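Deoxyhypusine hydroxylase (Homo sapiens, PDB 4D50) hydroxylates the deoxyhypusine residue of the translation factor eIF5A with a diiron centre and O2, completing the synthesis of hypusine. Local coordinates at residues G164-A169 / M184-N189. Numbering follows the deposited sequence.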
loop_
_atom_site.group_PDB
_atom_site.type_symbol
_atom_site.label_atom_id
_atom_site.label_comp_id
_atom_site.label_asym_id
_atom_site.label_seq_id
_atom_site.Cartn_x
_atom_site.Cartn_y
_atom_site.Cartn_z
ATOM N N GLY A 164 -2.212 -0.753 25.344
ATOM C CA GLY A 164 -0.840 -0.867 25.889
ATOM C C GLY A 164 -0.184 -2.209 25.581
ATOM O O GLY A 164 0.955 -2.269 25.173
ATOM N N ARG A 165 -0.952 -3.297 25.724
ATOM C CA ARG A 165 -0.501 -4.630 25.320
ATOM C C ARG A 165 -0.251 -4.794 23.786
ATOM O O ARG A 165 0.719 -5.440 23.380
ATOM C CB ARG A 165 -1.547 -5.666 25.741
ATOM C CG ARG A 165 -1.654 -5.859 27.253
ATOM C CD ARG A 165 -2.560 -7.051 27.542
ATOM N NE ARG A 165 -3.079 -7.167 28.920
ATOM C CZ ARG A 165 -4.313 -6.822 29.332
ATOM N NH1 ARG A 165 -5.204 -6.264 28.513
ATOM N NH2 ARG A 165 -4.655 -7.001 30.608
ATOM N N LEU A 166 -1.080 -4.156 22.984
ATOM C CA LEU A 166 -0.815 -4.093 21.516
ATOM C C LEU A 166 0.498 -3.356 21.182
ATOM O O LEU A 166 1.289 -3.773 20.293
ATOM C CB LEU A 166 -1.991 -3.429 20.789
ATOM C CG LEU A 166 -3.301 -4.219 20.783
ATOM C CD1 LEU A 166 -4.445 -3.399 20.307
ATOM C CD2 LEU A 166 -3.161 -5.486 19.961
ATOM N N ARG A 167 0.740 -2.266 21.899
ATOM C CA ARG A 167 1.953 -1.464 21.686
ATOM C C ARG A 167 3.155 -2.321 22.009
ATOM O O ARG A 167 4.129 -2.351 21.315
ATOM C CB ARG A 167 1.918 -0.215 22.544
ATOM C CG ARG A 167 3.210 0.577 22.540
ATOM C CD ARG A 167 3.134 1.644 23.635
ATOM N NE ARG A 167 4.463 2.217 23.776
ATOM C CZ ARG A 167 5.499 1.611 24.385
ATOM N NH1 ARG A 167 5.407 0.385 24.937
ATOM N NH2 ARG A 167 6.671 2.231 24.406
ATOM N N GLU A 168 3.060 -3.079 23.089
ATOM C CA GLU A 168 4.207 -3.923 23.402
ATOM C C GLU A 168 4.531 -4.912 22.333
ATOM O O GLU A 168 5.711 -5.128 21.990
ATOM C CB GLU A 168 3.989 -4.651 24.741
ATOM C CG GLU A 168 4.043 -3.737 25.938
ATOM C CD GLU A 168 3.992 -4.528 27.250
ATOM O OE1 GLU A 168 3.897 -5.791 27.189
ATOM O OE2 GLU A 168 3.978 -3.887 28.344
ATOM N N ALA A 169 3.485 -5.520 21.792
ATOM C CA ALA A 169 3.627 -6.519 20.743
ATOM C C ALA A 169 4.219 -5.907 19.485
ATOM O O ALA A 169 5.159 -6.422 18.913
ATOM C CB ALA A 169 2.291 -7.147 20.432
ATOM N N MET A 184 -0.360 -4.216 14.838
ATOM C CA MET A 184 -0.357 -2.932 14.100
ATOM C C MET A 184 -1.797 -2.660 13.576
ATOM O O MET A 184 -2.341 -1.568 13.763
ATOM C CB MET A 184 0.617 -2.935 12.909
ATOM C CG MET A 184 0.894 -1.554 12.343
ATOM S SD MET A 184 1.776 -1.754 10.743
ATOM C CE MET A 184 3.314 -2.443 11.232
ATOM N N PHE A 185 -2.431 -3.652 12.946
ATOM C CA PHE A 185 -3.783 -3.472 12.458
ATOM C C PHE A 185 -4.764 -3.382 13.565
ATOM O O PHE A 185 -5.735 -2.600 13.453
ATOM C CB PHE A 185 -4.163 -4.527 11.398
ATOM C CG PHE A 185 -3.384 -4.343 10.166
ATOM C CD1 PHE A 185 -3.597 -3.223 9.367
ATOM C CD2 PHE A 185 -2.375 -5.231 9.836
ATOM C CE1 PHE A 185 -2.808 -2.979 8.260
ATOM C CE2 PHE A 185 -1.546 -4.920 8.761
ATOM C CZ PHE A 185 -1.753 -3.777 8.042
ATOM N N ALA A 186 -4.550 -4.109 14.683
ATOM C CA ALA A 186 -5.424 -3.913 15.863
ATOM C C ALA A 186 -5.333 -2.517 16.469
ATOM O O ALA A 186 -6.335 -1.973 16.894
ATOM C CB ALA A 186 -5.114 -4.936 16.942
ATOM N N LEU A 187 -4.187 -1.920 16.382
ATOM C CA LEU A 187 -3.943 -0.521 16.908
ATOM C C LEU A 187 -4.711 0.452 16.069
ATOM O O LEU A 187 -5.370 1.299 16.583
ATOM C CB LEU A 187 -2.473 -0.220 16.972
ATOM C CG LEU A 187 -1.768 -0.790 18.202
ATOM C CD1 LEU A 187 -0.270 -0.852 17.989
ATOM C CD2 LEU A 187 -2.131 -0.042 19.437
ATOM N N ARG A 188 -4.583 0.320 14.758
ATOM C CA ARG A 188 -5.261 1.147 13.796
ATOM C C ARG A 188 -6.785 1.080 14.063
ATOM O O ARG A 188 -7.469 2.100 14.188
ATOM C CB ARG A 188 -4.887 0.810 12.379
ATOM C CG ARG A 188 -5.778 1.563 11.396
ATOM C CD ARG A 188 -5.926 0.835 10.049
ATOM N NE ARG A 188 -6.638 -0.424 10.203
ATOM C CZ ARG A 188 -6.683 -1.390 9.286
ATOM N NH1 ARG A 188 -6.140 -1.238 8.053
ATOM N NH2 ARG A 188 -7.390 -2.462 9.579
ATOM N N ASN A 189 -7.307 -0.148 14.234
ATOM C CA ASN A 189 -8.732 -0.310 14.465
ATOM C C ASN A 189 -9.204 0.221 15.810
ATOM O O ASN A 189 -10.357 0.737 15.887
ATOM C CB ASN A 189 -9.071 -1.806 14.415
ATOM C CG ASN A 189 -8.936 -2.377 12.993
ATOM O OD1 ASN A 189 -8.657 -1.689 11.998
ATOM N ND2 ASN A 189 -9.162 -3.670 12.899
#
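L166 and L187 interlock between two near-antiparallel helices, with the A186 methyl beneath the fork of L166. The isobutyl fork of L166 straddles that methyl: CD2 lies 3.6 Å from A186 CB, and the other branch, CD1, is 3.8 Å from the same A186 CB. Alanine suits this position because its small methyl lets L166 come close, with CD1 reaching the A186 carbonyl carbon as well. L187, the next residue along the same helix, meets the base of the L166 side chain. Its CA-CB bond runs obliquely to the partner helix, but with CG anti to the carbonyl carbon (chi1 -81°) the branches swing across the gap. CD2 then meets L166 CB at 3.6 Å, while CD1 rests near the backbone of L166, 4.0 Å from L166 O. The short segments' axes approach to 9.3 Å at an angle of 146°; no hydrogen bond links the two segments, and apolar side chains join them. L187 also reaches V163 and L170 of helix 163-171, and A195 and L199 of helix 193-201, which makes it a shared wedge among three helices.

R167 borders this seam, its CB directed away from helix 177-190, and its guanidinium forms a salt bridge with E201 of helix 193-201. Apart from the seam, R188 grips N189 OD1 side-on through NE (3.0 Å) and NH2 (2.8 Å), with F185 CD1 above one guanidinium face, toward its rim; NH2 also forms a salt bridge with D153, and NH1 a hydrogen bond with Q220. Antiparallel helices packed through apolar side chains build the alpha-helical solenoid of HEAT-like repeats; here helix 163-171 packs against helix 177-190, most of which lies in the third repeat.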